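Local coordinates for protein plastocyanin (Adiantum capillus-veneris, PDB 1KDJ) that carries electrons between the cytochrome b6-f complex and P700 of photosystem I, using a single bound copper ion, at residues A[36-41]-A[86-91]; A[27-32]-A[71-76]; A[19-24]-A[97-102]; A[41-46]-A[54-59]. All coordinates share one frame; numbering follows the deposited sequence.

Contact 1: A[36-41]-A[86-91]; sequences GHNIVF and YCTPHK. With CU (copper (II) ion), chain B.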
loop_
_atom_site.group_PDB
_atom_site.type_symbol
_atom_site.label_atom_id
_atom_site.label_comp_id
_atom_site.label_asym_id
_atom_site.label_seq_id
_atom_site.Cartn_x
_atom_site.Cartn_y
_atom_site.Cartn_z
ATOM N N GLY A 36 -5.626 1.889 13.204
ATOM C CA GLY A 36 -5.091 0.802 12.405
ATOM C C GLY A 36 -5.483 1.048 10.969
ATOM O O GLY A 36 -6.467 1.708 10.587
ATOM N N HIS A 37 -4.666 0.531 10.057
ATOM C CA HIS A 37 -4.869 0.742 8.621
ATOM C C HIS A 37 -4.285 -0.462 7.912
ATOM O O HIS A 37 -3.527 -1.204 8.524
ATOM C CB HIS A 37 -4.098 1.962 8.074
ATOM C CG HIS A 37 -4.533 3.312 8.632
ATOM N ND1 HIS A 37 -5.622 3.869 8.131
ATOM C CD2 HIS A 37 -3.892 4.099 9.556
ATOM C CE1 HIS A 37 -5.686 5.050 8.737
ATOM N NE2 HIS A 37 -4.665 5.163 9.561
ATOM N N ASN A 38 -4.565 -0.651 6.639
ATOM C CA ASN A 38 -3.785 -1.673 5.924
ATOM C C ASN A 38 -3.537 -1.207 4.485
ATOM O O ASN A 38 -3.885 -0.070 4.129
ATOM C CB ASN A 38 -4.528 -3.050 5.920
ATOM C CG ASN A 38 -5.787 -3.133 5.115
ATOM O OD1 ASN A 38 -6.324 -2.258 4.445
ATOM N ND2 ASN A 38 -6.402 -4.279 5.240
ATOM N N ILE A 39 -2.966 -2.071 3.637
ATOM C CA ILE A 39 -2.624 -1.689 2.266
ATOM C C ILE A 39 -2.997 -2.869 1.381
ATOM O O ILE A 39 -2.445 -3.948 1.591
ATOM C CB ILE A 39 -1.089 -1.445 2.049
ATOM C CG1 ILE A 39 -0.559 -0.332 2.992
ATOM C CG2 ILE A 39 -0.852 -1.081 0.552
ATOM C CD1 ILE A 39 -0.163 -0.760 4.434
ATOM N N VAL A 40 -3.848 -2.602 0.428
ATOM C CA VAL A 40 -4.287 -3.575 -0.555
ATOM C C VAL A 40 -4.169 -2.915 -1.913
ATOM O O VAL A 40 -4.674 -1.811 -2.125
ATOM C CB VAL A 40 -5.780 -4.002 -0.287
ATOM C CG1 VAL A 40 -6.272 -4.988 -1.340
ATOM C CG2 VAL A 40 -5.867 -4.672 1.061
ATOM N N PHE A 41 -3.559 -3.634 -2.873
ATOM C CA PHE A 41 -3.425 -3.141 -4.234
ATOM C C PHE A 41 -4.634 -3.433 -5.069
ATOM O O PHE A 41 -5.197 -4.512 -4.950
ATOM C CB PHE A 41 -2.185 -3.762 -4.921
ATOM C CG PHE A 41 -0.897 -3.021 -4.565
ATOM C CD1 PHE A 41 -0.538 -1.908 -5.305
ATOM C CD2 PHE A 41 -0.141 -3.412 -3.495
ATOM C CE1 PHE A 41 0.588 -1.192 -4.952
ATOM C CE2 PHE A 41 0.979 -2.688 -3.151
ATOM C CZ PHE A 41 1.343 -1.581 -3.874
ATOM N N TYR A 86 -4.929 1.009 -1.610
ATOM C CA TYR A 86 -5.915 1.637 -0.742
ATOM C C TYR A 86 -5.935 0.957 0.608
ATOM O O TYR A 86 -5.307 -0.094 0.790
ATOM C CB TYR A 86 -7.305 1.585 -1.406
ATOM C CG TYR A 86 -7.844 0.187 -1.639
ATOM C CD1 TYR A 86 -8.579 -0.433 -0.641
ATOM C CD2 TYR A 86 -7.603 -0.455 -2.850
ATOM C CE1 TYR A 86 -9.080 -1.701 -0.840
ATOM C CE2 TYR A 86 -8.113 -1.729 -3.046
ATOM C CZ TYR A 86 -8.841 -2.333 -2.044
ATOM O OH TYR A 86 -9.329 -3.599 -2.222
ATOM N N CYS A 87 -6.581 1.614 1.578
ATOM C CA CYS A 87 -6.703 1.034 2.901
ATOM C C CYS A 87 -8.100 0.433 2.954
ATOM O O CYS A 87 -9.012 1.202 2.672
ATOM C CB CYS A 87 -6.581 2.132 3.966
ATOM S SG CYS A 87 -7.003 1.499 5.601
ATOM N N THR A 88 -8.351 -0.811 3.341
ATOM C CA THR A 88 -9.709 -1.345 3.409
ATOM C C THR A 88 -10.690 -0.625 4.355
ATOM O O THR A 88 -11.677 -0.130 3.828
ATOM C CB THR A 88 -9.565 -2.833 3.767
ATOM O OG1 THR A 88 -8.710 -3.417 2.761
ATOM C CG2 THR A 88 -10.929 -3.527 3.896
ATOM N N PRO A 89 -10.483 -0.398 5.657
ATOM C CA PRO A 89 -11.427 0.337 6.497
ATOM C C PRO A 89 -11.793 1.699 5.940
ATOM O O PRO A 89 -12.962 2.070 5.940
ATOM C CB PRO A 89 -10.774 0.481 7.822
ATOM C CG PRO A 89 -9.652 -0.470 7.906
ATOM C CD PRO A 89 -9.302 -0.753 6.439
ATOM N N HIS A 90 -10.799 2.425 5.338
ATOM C CA HIS A 90 -11.024 3.839 5.014
ATOM C C HIS A 90 -11.051 4.144 3.527
ATOM O O HIS A 90 -10.926 5.297 3.092
ATOM C CB HIS A 90 -9.942 4.682 5.745
ATOM C CG HIS A 90 -9.869 4.459 7.268
ATOM N ND1 HIS A 90 -8.822 3.863 7.806
ATOM C CD2 HIS A 90 -10.787 4.807 8.222
ATOM C CE1 HIS A 90 -9.031 3.800 9.104
ATOM N NE2 HIS A 90 -10.205 4.376 9.320
ATOM N N LYS A 91 -11.362 3.093 2.753
ATOM C CA LYS A 91 -11.459 3.174 1.289
ATOM C C LYS A 91 -12.471 4.206 0.852
ATOM O O LYS A 91 -12.184 5.047 0.010
ATOM C CB LYS A 91 -11.875 1.817 0.675
ATOM C CG LYS A 91 -11.664 1.751 -0.843
ATOM C CD LYS A 91 -12.060 0.375 -1.384
ATOM C CE LYS A 91 -11.694 0.187 -2.876
ATOM N NZ LYS A 91 -12.866 0.221 -3.741
HETATM CU CU CU B . -7.030 3.315 6.937
HETATM O O HOH W 1 -8.000 -4.979 -4.577
#
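Val40 and Tyr86 form an antiparallel hydrogen-bonded pair, Val40 N to Tyr86 O and Tyr86 N to Val40 O, and on the copper side of this pair both segments are loops. The metal is gripped by His37 ND1 at 1.9 Å, Cys87 SG at 2.3 Å and His90 ND1 at 2.1 Å, with Met95 completing the site. The two imidazoles meet rim to rim, their planes at 58°, neither lying over the other. Cys87 SG, anti to its backbone N (chi1 170°), lies at the edge of the His37 ring and also accepts a nearly straight bond from Asn38 N (3.4 Å, 165° at the hydrogen). Asn38 OD1 takes two donors from one residue: Thr88 N at 2.7 Å, in the carbonyl plane, and Thr88 OG1 at 3.1 Å, on a lone pair. An alanine in place of Asn38 would probably leave Thr88 N without its acceptor and let the loop carrying Cys87 and His90 shift. Farther from the metal, Val40 CB sits over one face of the Tyr86 ring, offset toward the rim, and Lys91 CE covers the opposite face. Outside the segments, the His90 ring stacks on Phe12. The N-H bond to the thiolate probably tempers its charge and so tunes this blue copper centre, while the Asn38 bonds tie the ligand loops together.

Contact 2: A[27-32]-A[71-76]; sequences VEFTLV and PSFKAK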
loop_
_atom_site.group_PDB
_atom_site.type_symbol
_atom_site.label_atom_id
_atom_site.label_comp_id
_atom_site.label_asym_id
_atom_site.label_seq_id
_atom_site.Cartn_x
_atom_site.Cartn_y
_atom_site.Cartn_z
ATOM N N VAL A 27 8.950 -1.299 -0.792
ATOM C CA VAL A 27 8.221 -0.149 -0.290
ATOM C C VAL A 27 7.824 -0.588 1.121
ATOM O O VAL A 27 7.161 -1.617 1.284
ATOM C CB VAL A 27 7.001 0.118 -1.130
ATOM C CG1 VAL A 27 6.294 1.367 -0.640
ATOM C CG2 VAL A 27 7.427 0.375 -2.568
ATOM N N GLU A 28 8.318 0.099 2.152
ATOM C CA GLU A 28 7.998 -0.240 3.522
ATOM C C GLU A 28 6.938 0.745 3.987
ATOM O O GLU A 28 7.149 1.961 3.947
ATOM C CB GLU A 28 9.209 -0.110 4.391
ATOM C CG GLU A 28 8.990 -0.735 5.755
ATOM C CD GLU A 28 10.121 -0.406 6.720
ATOM O OE1 GLU A 28 11.288 -0.685 6.395
ATOM O OE2 GLU A 28 9.838 0.151 7.792
ATOM N N PHE A 29 5.766 0.249 4.354
ATOM C CA PHE A 29 4.670 1.062 4.864
ATOM C C PHE A 29 4.764 0.963 6.384
ATOM O O PHE A 29 4.953 -0.123 6.921
ATOM C CB PHE A 29 3.364 0.499 4.376
ATOM C CG PHE A 29 3.128 0.581 2.885
ATOM C CD1 PHE A 29 2.531 1.692 2.344
ATOM C CD2 PHE A 29 3.462 -0.485 2.079
ATOM C CE1 PHE A 29 2.242 1.779 1.001
ATOM C CE2 PHE A 29 3.178 -0.385 0.731
ATOM C CZ PHE A 29 2.573 0.724 0.185
ATOM N N THR A 30 4.741 2.076 7.112
ATOM C CA THR A 30 4.889 2.080 8.557
ATOM C C THR A 30 3.760 2.900 9.132
ATOM O O THR A 30 3.459 4.010 8.683
ATOM C CB THR A 30 6.185 2.717 9.008
ATOM O OG1 THR A 30 7.232 1.999 8.354
ATOM C CG2 THR A 30 6.375 2.648 10.518
ATOM N N LEU A 31 3.083 2.295 10.096
ATOM C CA LEU A 31 1.951 2.914 10.759
ATOM C C LEU A 31 2.410 4.084 11.642
ATOM O O LEU A 31 3.369 3.933 12.403
ATOM C CB LEU A 31 1.228 1.892 11.652
ATOM C CG LEU A 31 0.044 2.442 12.406
ATOM C CD1 LEU A 31 -1.118 2.667 11.483
ATOM C CD2 LEU A 31 -0.293 1.473 13.506
ATOM N N VAL A 32 1.753 5.229 11.541
ATOM C CA VAL A 32 1.991 6.319 12.477
ATOM C C VAL A 32 0.635 6.566 13.172
ATOM O O VAL A 32 -0.406 6.654 12.515
ATOM C CB VAL A 32 2.480 7.588 11.715
ATOM C CG1 VAL A 32 2.736 8.708 12.727
ATOM C CG2 VAL A 32 3.788 7.316 10.979
ATOM N N PRO A 71 3.685 -2.997 13.214
ATOM C CA PRO A 71 3.693 -1.627 12.702
ATOM C C PRO A 71 4.071 -1.472 11.234
ATOM O O PRO A 71 3.772 -0.417 10.675
ATOM C CB PRO A 71 4.628 -0.898 13.628
ATOM C CG PRO A 71 5.671 -1.960 13.923
ATOM C CD PRO A 71 4.853 -3.245 14.056
ATOM N N SER A 72 4.718 -2.435 10.577
ATOM C CA SER A 72 5.051 -2.253 9.189
ATOM C C SER A 72 4.684 -3.418 8.272
ATOM O O SER A 72 4.385 -4.528 8.734
ATOM C CB SER A 72 6.539 -1.917 9.148
ATOM O OG SER A 72 7.219 -2.676 10.123
ATOM N N PHE A 73 4.636 -3.123 6.963
ATOM C CA PHE A 73 4.352 -4.069 5.891
ATOM C C PHE A 73 5.280 -3.711 4.738
ATOM O O PHE A 73 5.353 -2.547 4.355
ATOM C CB PHE A 73 2.937 -3.922 5.408
ATOM C CG PHE A 73 2.587 -4.821 4.233
ATOM C CD1 PHE A 73 2.712 -6.196 4.365
ATOM C CD2 PHE A 73 2.153 -4.250 3.060
ATOM C CE1 PHE A 73 2.399 -7.013 3.304
ATOM C CE2 PHE A 73 1.841 -5.077 2.010
ATOM C CZ PHE A 73 1.966 -6.442 2.133
ATOM N N LYS A 74 5.903 -4.696 4.100
ATOM C CA LYS A 74 6.857 -4.468 3.017
ATOM C C LYS A 74 6.337 -5.126 1.735
ATOM O O LYS A 74 5.949 -6.309 1.780
ATOM C CB LYS A 74 8.165 -5.060 3.486
ATOM C CG LYS A 74 9.382 -4.665 2.686
ATOM C CD LYS A 74 10.621 -4.943 3.533
ATOM C CE LYS A 74 10.651 -3.985 4.735
ATOM N NZ LYS A 74 12.003 -3.833 5.261
ATOM N N ALA A 75 6.253 -4.366 0.645
ATOM C CA ALA A 75 5.753 -4.849 -0.636
ATOM C C ALA A 75 6.845 -4.677 -1.720
ATOM O O ALA A 75 7.599 -3.688 -1.673
ATOM C CB ALA A 75 4.551 -4.045 -1.071
ATOM N N LYS A 76 6.990 -5.616 -2.674
ATOM C CA LYS A 76 7.943 -5.530 -3.793
ATOM C C LYS A 76 7.164 -5.822 -5.064
ATOM O O LYS A 76 6.429 -6.819 -5.124
ATOM C CB LYS A 76 9.044 -6.567 -3.684
ATOM C CG LYS A 76 10.180 -6.224 -2.777
ATOM C CD LYS A 76 10.876 -7.514 -2.477
ATOM C CE LYS A 76 12.337 -7.295 -2.143
ATOM N NZ LYS A 76 13.079 -7.122 -3.383
#
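Phe29 and Phe73 are paired as a hydrogen-bonded couple near the middle of two antiparallel strands whose axes approach to 4.6 Å at 164°. Backbone bonds supply most of the polar binding. Val27 exchanges two with Ala75 and Phe29 two with Phe73, of which Phe29 N to Phe73 O is 2.8 Å; Leu31 N adds a single bond to Pro71 O. Between these rungs, CA-H groups approach carbonyl oxygens, with Ser72 CA 3.1 Å from Phe29 O.

The apolar contacts lie on the face that carries Val27, Phe29, Phe73 and Ala75. The two phenylalanine side chains run side by side in the same direction and touch through Phe29 CD2 and Phe73 CD2 at 4.1 Å. Phe29 CE2 meets Ala75 CB at the ring's edge, and Val27 CG1 lies 3.7 Å above one face of the same ring, offset toward the rim. Phe85 from the other sheet makes an edge-to-face pair with Phe29.

On the face of Glu28, Thr30, Ser72 and Lys74 a salt bridge joins Glu28 OE1 to Lys74 NZ at 3.4 Å, and the hydrogen bond within it is weak. The lysine bends at its third torsion (chi3 -68°), while its CE packs against Glu28 CG at 3.8 Å.

A polar outer face backed by an apolar inner one, where Phe29 meets Phe85, places this pair in the Greek-key beta sandwich of the cupredoxins.

Contact 3: A[19-24]-A[97-102]; sequences ITVSAG and GTLTVK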
loop_
_atom_site.group_PDB
_atom_site.type_symbol
_atom_site.label_atom_id
_atom_site.label_comp_id
_atom_site.label_asym_id
_atom_site.label_seq_id
_atom_site.Cartn_x
_atom_site.Cartn_y
_atom_site.Cartn_z
ATOM N N ILE A 19 4.421 7.480 -4.941
ATOM C CA ILE A 19 5.798 7.089 -4.703
ATOM C C ILE A 19 6.262 6.501 -6.024
ATOM O O ILE A 19 5.434 5.913 -6.729
ATOM C CB ILE A 19 6.069 5.941 -3.688
ATOM C CG1 ILE A 19 4.820 5.266 -3.140
ATOM C CG2 ILE A 19 6.983 6.556 -2.655
ATOM C CD1 ILE A 19 3.808 6.035 -2.242
ATOM N N THR A 20 7.527 6.704 -6.393
ATOM C CA THR A 20 8.081 6.109 -7.592
ATOM C C THR A 20 9.249 5.284 -7.132
ATOM O O THR A 20 10.058 5.766 -6.334
ATOM C CB THR A 20 8.539 7.198 -8.549
ATOM O OG1 THR A 20 7.379 7.884 -9.004
ATOM C CG2 THR A 20 9.334 6.611 -9.716
ATOM N N VAL A 21 9.372 4.033 -7.579
ATOM C CA VAL A 21 10.427 3.152 -7.115
ATOM C C VAL A 21 10.980 2.450 -8.332
ATOM O O VAL A 21 10.373 2.485 -9.399
ATOM C CB VAL A 21 9.939 2.034 -6.117
ATOM C CG1 VAL A 21 9.408 2.743 -4.865
ATOM C CG2 VAL A 21 8.852 1.111 -6.727
ATOM N N SER A 22 12.142 1.862 -8.128
ATOM C CA SER A 22 12.809 1.005 -9.103
ATOM C C SER A 22 12.257 -0.426 -8.990
ATOM O O SER A 22 11.821 -0.850 -7.907
ATOM C CB SER A 22 14.319 0.988 -8.810
ATOM O OG SER A 22 14.891 2.304 -8.697
ATOM N N ALA A 23 12.234 -1.197 -10.078
ATOM C CA ALA A 23 11.855 -2.611 -10.027
ATOM C C ALA A 23 12.483 -3.409 -8.889
ATOM O O ALA A 23 13.694 -3.390 -8.680
ATOM C CB ALA A 23 12.234 -3.269 -11.353
ATOM N N GLY A 24 11.666 -4.049 -8.044
ATOM C CA GLY A 24 12.219 -4.857 -6.956
ATOM C C GLY A 24 12.670 -4.038 -5.735
ATOM O O GLY A 24 13.143 -4.616 -4.747
ATOM N N GLY A 97 -3.328 5.664 -2.563
ATOM C CA GLY A 97 -2.076 6.202 -3.065
ATOM C C GLY A 97 -1.739 5.530 -4.397
ATOM O O GLY A 97 -2.459 4.609 -4.816
ATOM N N THR A 98 -0.706 6.010 -5.095
ATOM C CA THR A 98 -0.231 5.394 -6.340
ATOM C C THR A 98 1.241 5.002 -6.202
ATOM O O THR A 98 2.029 5.657 -5.505
ATOM C CB THR A 98 -0.389 6.341 -7.575
ATOM O OG1 THR A 98 0.341 7.516 -7.289
ATOM C CG2 THR A 98 -1.820 6.694 -7.890
ATOM N N LEU A 99 1.635 3.889 -6.811
ATOM C CA LEU A 99 2.994 3.400 -6.802
ATOM C C LEU A 99 3.365 3.345 -8.296
ATOM O O LEU A 99 2.646 2.685 -9.061
ATOM C CB LEU A 99 3.073 1.992 -6.244
ATOM C CG LEU A 99 4.281 1.352 -5.521
ATOM C CD1 LEU A 99 4.534 -0.035 -6.103
ATOM C CD2 LEU A 99 5.503 2.225 -5.629
ATOM N N THR A 100 4.418 4.053 -8.733
ATOM C CA THR A 100 4.926 3.975 -10.098
ATOM C C THR A 100 6.183 3.139 -10.000
ATOM O O THR A 100 7.077 3.445 -9.196
ATOM C CB THR A 100 5.281 5.367 -10.649
ATOM O OG1 THR A 100 4.034 6.018 -10.790
ATOM C CG2 THR A 100 6.047 5.351 -11.984
ATOM N N VAL A 101 6.274 2.040 -10.769
ATOM C CA VAL A 101 7.464 1.195 -10.782
ATOM C C VAL A 101 8.184 1.517 -12.109
ATOM O O VAL A 101 7.528 1.527 -13.169
ATOM C CB VAL A 101 7.046 -0.294 -10.716
ATOM C CG1 VAL A 101 8.274 -1.167 -10.638
ATOM C CG2 VAL A 101 6.208 -0.549 -9.455
ATOM N N LYS A 102 9.459 1.897 -12.018
ATOM C CA LYS A 102 10.257 2.235 -13.194
ATOM C C LYS A 102 11.029 0.998 -13.583
ATOM O O LYS A 102 10.914 0.641 -14.751
ATOM C CB LYS A 102 11.335 3.318 -12.975
ATOM C CG LYS A 102 10.942 4.747 -12.638
ATOM C CD LYS A 102 9.668 5.280 -13.319
ATOM C CE LYS A 102 9.629 5.264 -14.831
ATOM N NZ LYS A 102 8.349 5.744 -15.319
ATOM O OXT LYS A 102 11.714 0.410 -12.728
HETATM O O HOH W 2 3.107 7.144 -8.387
#
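Leu99 CD2 is the hub of the apolar centre, meeting Val21 CG2 at 3.7 Å and Ile19 CG1 at 4.0 Å. The Val21 and Leu99 side chains cross at about a right angle, and CG2 of Val21 also touches CG2 of Val101. Val27 from the other sheet packs against both Val21 and Leu99, closing the sandwich over them. Ile19 has an almost eclipsed first torsion (chi1 5°), with CG1 and CD1 both lying close to Thr98 O.

The parallel strands that carry this cluster are linked by a backbone ladder, from Ile19 N to Thr98 O at 3.1 Å through Thr100 N to Ile19 O and Val21 N to Thr100 O, as far as Lys102 N to Val21 O at 2.8 Å. On the reverse face Thr20 and Thr100 stand side by side, OG1 of the first 3.7 Å from CB of the second, and Thr20 CG2 rests on the aliphatic part of Lys102. One water joins Ile19 O, Thr98 OG1 and Thr100 OG1; Thr98 OG1 also bonds Ser18 OG.

At the outer end Ala23 N donates to Lys102 OXT at 3.1 Å, so the C-terminal carboxylate extends the ladder by one bond. Its negative charge would probably strengthen that bond, which holds the chain end against the turn leaving strand 18-21.

Contact 4: A[41-46]-A[54-59]; sequences FDIPAG and ELKAAS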
loop_
_atom_site.group_PDB
_atom_site.type_symbol
_atom_site.label_atom_id
_atom_site.label_comp_id
_atom_site.label_asym_id
_atom_site.label_seq_id
_atom_site.Cartn_x
_atom_site.Cartn_y
_atom_site.Cartn_z
ATOM N N PHE A 41 -3.559 -3.634 -2.873
ATOM C CA PHE A 41 -3.425 -3.141 -4.234
ATOM C C PHE A 41 -4.634 -3.433 -5.069
ATOM O O PHE A 41 -5.197 -4.512 -4.950
ATOM C CB PHE A 41 -2.185 -3.762 -4.921
ATOM C CG PHE A 41 -0.897 -3.021 -4.565
ATOM C CD1 PHE A 41 -0.538 -1.908 -5.305
ATOM C CD2 PHE A 41 -0.141 -3.412 -3.495
ATOM C CE1 PHE A 41 0.588 -1.192 -4.952
ATOM C CE2 PHE A 41 0.979 -2.688 -3.151
ATOM C CZ PHE A 41 1.343 -1.581 -3.874
ATOM N N ASP A 42 -5.073 -2.491 -5.879
ATOM C CA ASP A 42 -6.089 -2.698 -6.891
ATOM C C ASP A 42 -5.492 -3.525 -8.029
ATOM O O ASP A 42 -4.345 -3.291 -8.422
ATOM C CB ASP A 42 -6.517 -1.423 -7.514
ATOM C CG ASP A 42 -7.962 -1.053 -7.317
ATOM O OD1 ASP A 42 -8.841 -1.921 -7.287
ATOM O OD2 ASP A 42 -8.207 0.141 -7.198
ATOM N N ILE A 43 -6.205 -4.475 -8.619
ATOM C CA ILE A 43 -5.638 -5.258 -9.722
ATOM C C ILE A 43 -6.174 -4.599 -10.981
ATOM O O ILE A 43 -7.395 -4.517 -11.094
ATOM C CB ILE A 43 -6.102 -6.735 -9.701
ATOM C CG1 ILE A 43 -5.870 -7.394 -8.345
ATOM C CG2 ILE A 43 -5.363 -7.462 -10.830
ATOM C CD1 ILE A 43 -4.428 -7.450 -7.867
ATOM N N PRO A 44 -5.384 -4.077 -11.932
ATOM C CA PRO A 44 -5.900 -3.433 -13.124
ATOM C C PRO A 44 -6.685 -4.444 -13.963
ATOM O O PRO A 44 -6.401 -5.652 -14.007
ATOM C CB PRO A 44 -4.672 -2.891 -13.802
ATOM C CG PRO A 44 -3.616 -2.863 -12.718
ATOM C CD PRO A 44 -3.935 -4.138 -11.962
ATOM N N ALA A 45 -7.723 -3.955 -14.630
ATOM C CA ALA A 45 -8.538 -4.849 -15.432
ATOM C C ALA A 45 -7.701 -5.219 -16.654
ATOM O O ALA A 45 -6.988 -4.421 -17.284
ATOM C CB ALA A 45 -9.822 -4.167 -15.887
ATOM N N GLY A 46 -7.688 -6.523 -16.863
ATOM C CA GLY A 46 -6.976 -7.079 -18.002
ATOM C C GLY A 46 -5.495 -7.253 -17.733
ATOM O O GLY A 46 -4.755 -7.619 -18.649
ATOM N N GLU A 54 1.549 -10.704 -8.546
ATOM C CA GLU A 54 2.492 -9.875 -7.808
ATOM C C GLU A 54 1.786 -8.917 -6.880
ATOM O O GLU A 54 2.223 -8.730 -5.757
ATOM C CB GLU A 54 3.318 -8.968 -8.659
ATOM C CG GLU A 54 4.437 -9.512 -9.467
ATOM C CD GLU A 54 5.109 -8.304 -10.069
ATOM O OE1 GLU A 54 4.525 -7.649 -10.925
ATOM O OE2 GLU A 54 6.203 -8.026 -9.626
ATOM N N LEU A 55 0.736 -8.303 -7.398
ATOM C CA LEU A 55 -0.049 -7.328 -6.664
ATOM C C LEU A 55 -0.759 -7.981 -5.477
ATOM O O LEU A 55 -0.740 -7.426 -4.357
ATOM C CB LEU A 55 -1.016 -6.699 -7.629
ATOM C CG LEU A 55 -0.454 -5.787 -8.747
ATOM C CD1 LEU A 55 -1.579 -5.230 -9.566
ATOM C CD2 LEU A 55 0.333 -4.616 -8.130
ATOM N N LYS A 56 -1.320 -9.199 -5.654
ATOM C CA LYS A 56 -1.909 -9.933 -4.520
ATOM C C LYS A 56 -0.852 -10.231 -3.468
ATOM O O LYS A 56 -1.096 -10.034 -2.273
ATOM C CB LYS A 56 -2.542 -11.276 -4.953
ATOM C CG LYS A 56 -3.683 -10.818 -5.792
ATOM C CD LYS A 56 -4.616 -11.914 -6.225
ATOM C CE LYS A 56 -5.975 -11.567 -5.615
ATOM N NZ LYS A 56 -5.942 -11.702 -4.163
ATOM N N ALA A 57 0.362 -10.634 -3.862
ATOM C CA ALA A 57 1.431 -10.895 -2.919
ATOM C C ALA A 57 1.929 -9.628 -2.227
ATOM O O ALA A 57 2.550 -9.674 -1.177
ATOM C CB ALA A 57 2.613 -11.496 -3.615
ATOM N N ALA A 58 1.655 -8.495 -2.828
ATOM C CA ALA A 58 2.097 -7.226 -2.288
ATOM C C ALA A 58 0.963 -6.602 -1.473
ATOM O O ALA A 58 1.068 -5.436 -1.073
ATOM C CB ALA A 58 2.481 -6.273 -3.444
ATOM N N SER A 59 -0.152 -7.317 -1.259
ATOM C CA SER A 59 -1.263 -6.764 -0.532
ATOM C C SER A 59 -1.409 -7.443 0.798
ATOM O O SER A 59 -1.022 -8.591 1.013
ATOM C CB SER A 59 -2.507 -6.953 -1.303
ATOM O OG SER A 59 -2.464 -6.276 -2.539
HETATM O O HOH W 3 -4.900 -7.250 -4.182
#
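The Phe41 ring meets the segment 54-59 largely at its edge: Ala58 O lies in the ring plane, 3.4 Å from CD2, and Ser59 OG is also in plane. Leu55 CD2 approaches obliquely, 4.0 Å from CD1, its side chain crossing the phenylalanine at about a right angle, and Ala58 CB touches CD2 and CE2. This is where the cupredoxin beta sandwich receives its one short helix, 49-57, whose last turn packs against the loop leaving strand 40-41. Tyr83 of the neighbouring strand touches both Phe41 and Leu55.

Leu55 also meets the residues that follow Phe41. Its CD1 and Pro44 CD reach toward each other tip to tip at 3.5 Å, and the same methyl lies close to Asp42 O. Ile43 slides past it in the opposite direction, placing CD1 3.5 Å from Leu55 CB and beside Lys56 CG.

The polar link runs through Ser59 OG, which is set anti to its own carbonyl carbon (chi1 -62°). It accepts from Phe41 N at 2.9 Å in a nearly straight bond, 170° at the hydrogen, and donates to Leu55 O. An alanine in place of Ser59 would probably leave Phe41 N without its acceptor and loosen the tie between helix end and strand. Ala58 O, buried against the Phe41 ring, has no hydrogen-bonding partner in the model. A water donates to Phe41 O and to Ser59 OG, while the serine hydroxyl reaches Leu55 O over 2.8 Å from above the carbonyl plane.

Overall arrangement
Contact 2 pairs antiparallel strands and contact 3 parallel ones, each in a different sheet of the sandwich, and their inner faces meet where Val27 packs on Val21 and Leu99; the charged and hydroxyl groups of both lie on the outer faces. Contact 1 sits in the same sheet as contact 3 but on the other side of the chain's centre, and there metal bonds and a side-chain amide replace most of the regular ladder. Leu31 of contact 2 reaches His37 beside the copper. Contact 4 shares Phe41 with contact 1, sets buried Leu55 against partly exposed loop residues, and is mainly apolar, with a single direct hydrogen bond, to a serine, in place of paired strands.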